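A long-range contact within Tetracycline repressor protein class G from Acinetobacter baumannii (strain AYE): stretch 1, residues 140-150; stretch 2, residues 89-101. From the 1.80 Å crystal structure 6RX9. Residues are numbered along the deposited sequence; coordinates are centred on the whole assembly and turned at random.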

# COMPACT_ATOMS: atom_id res chain seq x y z
N TYR A 140 -0.66 -5.80 -3.28
CA TYR A 140 -1.05 -5.16 -4.56
C TYR A 140 -2.33 -4.33 -4.36
O TYR A 140 -2.36 -3.16 -4.79
CB TYR A 140 -1.23 -6.19 -5.68
CG TYR A 140 -1.83 -5.61 -6.93
CD1 TYR A 140 -1.10 -4.75 -7.74
CD2 TYR A 140 -3.14 -5.87 -7.29
CE1 TYR A 140 -1.65 -4.18 -8.88
CE2 TYR A 140 -3.71 -5.31 -8.42
CZ TYR A 140 -2.96 -4.46 -9.22
OH TYR A 140 -3.51 -3.91 -10.34
N VAL A 141 -3.35 -4.90 -3.72
CA VAL A 141 -4.68 -4.24 -3.54
C VAL A 141 -4.49 -2.97 -2.69
O VAL A 141 -5.01 -1.92 -3.09
CB VAL A 141 -5.72 -5.19 -2.91
CG1 VAL A 141 -6.97 -4.44 -2.49
CG2 VAL A 141 -6.07 -6.33 -3.86
N VAL A 142 -3.78 -3.07 -1.57
CA VAL A 142 -3.55 -1.92 -0.65
C VAL A 142 -2.84 -0.81 -1.42
O VAL A 142 -3.33 0.33 -1.38
CB VAL A 142 -2.76 -2.35 0.61
CG1 VAL A 142 -2.24 -1.14 1.38
CG2 VAL A 142 -3.60 -3.25 1.50
N GLY A 143 -1.74 -1.12 -2.11
CA GLY A 143 -0.98 -0.14 -2.92
C GLY A 143 -1.88 0.56 -3.93
O GLY A 143 -1.81 1.81 -4.02
N SER A 144 -2.71 -0.21 -4.65
CA SER A 144 -3.61 0.29 -5.72
C SER A 144 -4.65 1.25 -5.13
O SER A 144 -4.84 2.34 -5.71
CB SER A 144 -4.27 -0.85 -6.45
OG SER A 144 -5.26 -0.37 -7.34
N VAL A 145 -5.31 0.87 -4.04
CA VAL A 145 -6.44 1.67 -3.47
C VAL A 145 -5.88 2.94 -2.81
O VAL A 145 -6.55 3.99 -2.94
CB VAL A 145 -7.31 0.84 -2.50
CG1 VAL A 145 -8.44 1.69 -1.94
CG2 VAL A 145 -7.86 -0.41 -3.17
N LEU A 146 -4.72 2.87 -2.15
CA LEU A 146 -4.04 4.07 -1.58
C LEU A 146 -3.88 5.13 -2.67
O LEU A 146 -4.25 6.30 -2.42
CB LEU A 146 -2.68 3.68 -0.99
CG LEU A 146 -2.69 3.10 0.42
CD1 LEU A 146 -1.33 2.52 0.77
CD2 LEU A 146 -3.11 4.14 1.45
N GLU A 147 -3.37 4.74 -3.84
CA GLU A 147 -3.10 5.65 -4.99
C GLU A 147 -4.43 6.20 -5.54
O GLU A 147 -4.50 7.42 -5.79
CB GLU A 147 -2.30 4.92 -6.07
CG GLU A 147 -1.77 5.84 -7.16
CD GLU A 147 -0.69 5.23 -8.04
OE1 GLU A 147 -0.95 5.02 -9.24
OE2 GLU A 147 0.42 4.97 -7.53
N GLN A 148 -5.43 5.33 -5.72
CA GLN A 148 -6.76 5.70 -6.27
C GLN A 148 -7.43 6.73 -5.35
O GLN A 148 -7.95 7.73 -5.87
CB GLN A 148 -7.65 4.47 -6.44
CG GLN A 148 -9.01 4.79 -7.04
CD GLN A 148 -9.73 3.57 -7.56
OE1 GLN A 148 -9.15 2.51 -7.77
NE2 GLN A 148 -11.03 3.71 -7.78
N GLN A 149 -7.42 6.49 -4.04
CA GLN A 149 -8.12 7.34 -3.04
C GLN A 149 -7.37 8.66 -2.84
O GLN A 149 -8.04 9.67 -2.56
CB GLN A 149 -8.34 6.57 -1.74
CG GLN A 149 -9.47 5.56 -1.85
CD GLN A 149 -9.81 4.89 -0.54
OE1 GLN A 149 -8.93 4.58 0.26
NE2 GLN A 149 -11.09 4.64 -0.34
N ALA A 150 -6.04 8.65 -2.97
CA ALA A 150 -5.19 9.87 -2.90
C ALA A 150 -5.56 10.82 -4.06
O ALA A 150 -5.62 12.03 -3.81
CB ALA A 150 -3.73 9.50 -2.93
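Stretch 2 89-101: ALLSYRDGARIHA

Residues 140-150 form an uninterrupted stretch of α-helix, part of a longer helix that extends at both ends. Stretch 2 approaches it in two helical pieces joined by a bend. Residues 89-91 belong to a helix that begins earlier in the chain, and a type II β turn from Tyr93 to Gly96 then redirects the backbone into a second helix, 96-101. Asp95 occupies the N-cap position of this second helix with phi/psi of 66/21°, but its side chain makes no capping bond. The axes of helices 140-150 and 96-101 approach to 8.7 Å, and their N-to-C directions differ by 133°, so the two run closer to antiparallel than to parallel, at a signed crossing angle of -133°. The register follows this direction: the CA atoms of Leu146 and Ala97 lie 5.3 Å apart, those of Gln149 and Asp95 6.6 Å.

The closest CA pair in the register centres on Ala97, whose small side chain is packed against Val145 and Leu146. Its CB points toward stretch 1 and lies 3.7 Å from Val145 CG1, 3.7 Å from Leu146 N and 3.7 Å from Leu146 CD2. Leu146 leaves its backbone sideways, but its end comes nearer, and CD2 also reaches Arg98 N at 3.7 Å. Further along the second helix, Val142 CG2 meets His100 CD2 at 3.9 Å, obliquely to the ring. The preceding helix contributes two leucines: Val145 CG1 packs 3.8 Å from Leu90 CB and 3.7 Å from Leu91 CD2, while Val141 CG1 is 4.3 Å from Leu90 CD1.

Gln149 is the polar centre of the contact. Its side chain, with chi1 m and chi2 t, sits as a knob among Leu90, Leu91, Gly96 and Ala97, and its amide addresses the backbone on both sides of the bend. Ala97 N donates a nearly straight hydrogen bond to Gln149 OE1 (2.9 Å, 170°), giving an amide in the first turn of the helix a side-chain acceptor. Gln149 NE2 in turn donates weak hydrogen bonds to Leu90 O at 3.0 Å and to Tyr93 O at 3.2 Å, so that one carboxamide links the end of the bend to its beginning. At Gly96 a CB would lie only 1.9 Å from Leu90 O; the absence of a side chain lets the chain fold back this tightly.

Water extends the network. One molecule accepts from Gln149 NE2 (2.9 Å) and donates to Leu91 O (2.7 Å); another donates to Gln149 OE1 (2.6 Å) and accepts from Arg98 N (3.1 Å).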

# COMPACT_ATOMS: atom_id res chain seq x y z
N ALA A 89 -14.11 -3.29 -0.46
CA ALA A 89 -14.18 -3.02 1.00
C ALA A 89 -13.40 -1.75 1.34
O ALA A 89 -13.92 -0.93 2.12
CB ALA A 89 -13.65 -4.20 1.78
N LEU A 90 -12.19 -1.58 0.79
CA LEU A 90 -11.32 -0.40 1.06
C LEU A 90 -11.88 0.84 0.35
O LEU A 90 -11.73 1.94 0.91
CB LEU A 90 -9.88 -0.69 0.63
CG LEU A 90 -9.14 -1.75 1.45
CD1 LEU A 90 -7.72 -1.92 0.96
CD2 LEU A 90 -9.16 -1.42 2.93
N LEU A 91 -12.52 0.68 -0.81
CA LEU A 91 -13.09 1.80 -1.61
C LEU A 91 -14.46 2.22 -1.05
O LEU A 91 -14.91 3.31 -1.44
CB LEU A 91 -13.22 1.39 -3.08
CG LEU A 91 -11.93 1.38 -3.90
CD1 LEU A 91 -12.18 0.81 -5.28
CD2 LEU A 91 -11.34 2.78 -4.01
N SER A 92 -15.08 1.41 -0.19
CA SER A 92 -16.49 1.59 0.28
C SER A 92 -16.61 2.83 1.17
O SER A 92 -17.74 3.33 1.31
CB SER A 92 -17.02 0.36 0.96
OG SER A 92 -16.38 0.13 2.21
N TYR A 93 -15.51 3.32 1.75
CA TYR A 93 -15.50 4.52 2.63
C TYR A 93 -14.29 5.41 2.33
O TYR A 93 -13.20 4.89 2.01
CB TYR A 93 -15.56 4.10 4.10
CG TYR A 93 -16.91 3.58 4.52
CD1 TYR A 93 -17.93 4.46 4.84
CD2 TYR A 93 -17.19 2.23 4.54
CE1 TYR A 93 -19.19 4.01 5.20
CE2 TYR A 93 -18.44 1.76 4.90
CZ TYR A 93 -19.44 2.65 5.23
OH TYR A 93 -20.68 2.21 5.58
N ARG A 94 -14.51 6.72 2.44
CA ARG A 94 -13.46 7.77 2.35
C ARG A 94 -12.27 7.37 3.24
O ARG A 94 -12.51 6.96 4.39
CB ARG A 94 -14.07 9.11 2.75
CG ARG A 94 -13.13 10.30 2.63
CD ARG A 94 -13.89 11.60 2.80
NE ARG A 94 -13.02 12.76 2.73
CZ ARG A 94 -13.41 14.02 2.83
NH1 ARG A 94 -14.70 14.31 3.01
NH2 ARG A 94 -12.53 14.99 2.75
N ASP A 95 -11.06 7.43 2.69
CA ASP A 95 -9.77 7.18 3.39
C ASP A 95 -9.66 5.72 3.85
O ASP A 95 -8.84 5.44 4.74
CB ASP A 95 -9.59 8.17 4.55
CG ASP A 95 -9.51 9.61 4.09
OD1 ASP A 95 -8.95 9.84 3.00
OD2 ASP A 95 -10.00 10.50 4.83
N GLY A 96 -10.43 4.81 3.24
CA GLY A 96 -10.47 3.38 3.62
C GLY A 96 -9.08 2.75 3.65
O GLY A 96 -8.75 2.10 4.66
N ALA A 97 -8.29 2.92 2.59
CA ALA A 97 -6.94 2.31 2.47
C ALA A 97 -5.99 2.92 3.52
O ALA A 97 -5.22 2.15 4.11
CB ALA A 97 -6.41 2.45 1.07
N ARG A 98 -6.07 4.23 3.74
CA ARG A 98 -5.24 4.96 4.74
C ARG A 98 -5.54 4.41 6.15
O ARG A 98 -4.58 4.17 6.90
CB ARG A 98 -5.51 6.47 4.69
CG ARG A 98 -4.83 7.20 3.55
CD ARG A 98 -5.16 8.68 3.57
NE ARG A 98 -4.68 9.31 4.79
CZ ARG A 98 -5.18 10.41 5.35
NH1 ARG A 98 -4.65 10.87 6.47
NH2 ARG A 98 -6.21 11.05 4.81
N ILE A 99 -6.82 4.23 6.48
CA ILE A 99 -7.28 3.68 7.78
C ILE A 99 -6.71 2.26 7.94
O ILE A 99 -6.13 1.98 9.01
CB ILE A 99 -8.82 3.72 7.89
CG1 ILE A 99 -9.31 5.16 8.07
CG2 ILE A 99 -9.32 2.81 9.00
CD1 ILE A 99 -10.80 5.34 7.87
N HIS A 100 -6.83 1.42 6.91
CA HIS A 100 -6.34 0.01 6.91
C HIS A 100 -4.83 0.00 7.15
O HIS A 100 -4.37 -0.78 8.01
CB HIS A 100 -6.72 -0.71 5.61
CG HIS A 100 -6.22 -2.11 5.54
ND1 HIS A 100 -6.90 -3.18 6.09
CD2 HIS A 100 -5.08 -2.63 5.01
CE1 HIS A 100 -6.22 -4.29 5.90
NE2 HIS A 100 -5.10 -3.98 5.23
N ALA A 101 -4.09 0.85 6.43
CA ALA A 101 -2.61 0.96 6.47
C ALA A 101 -2.15 1.46 7.85
O ALA A 101 -1.17 0.89 8.38
CB ALA A 101 -2.13 1.88 5.38
O HOH W 1 -13.29 5.32 -2.12
O HOH W 2 -7.55 9.34 0.74
O HOH W 3 -7.11 5.97 1.44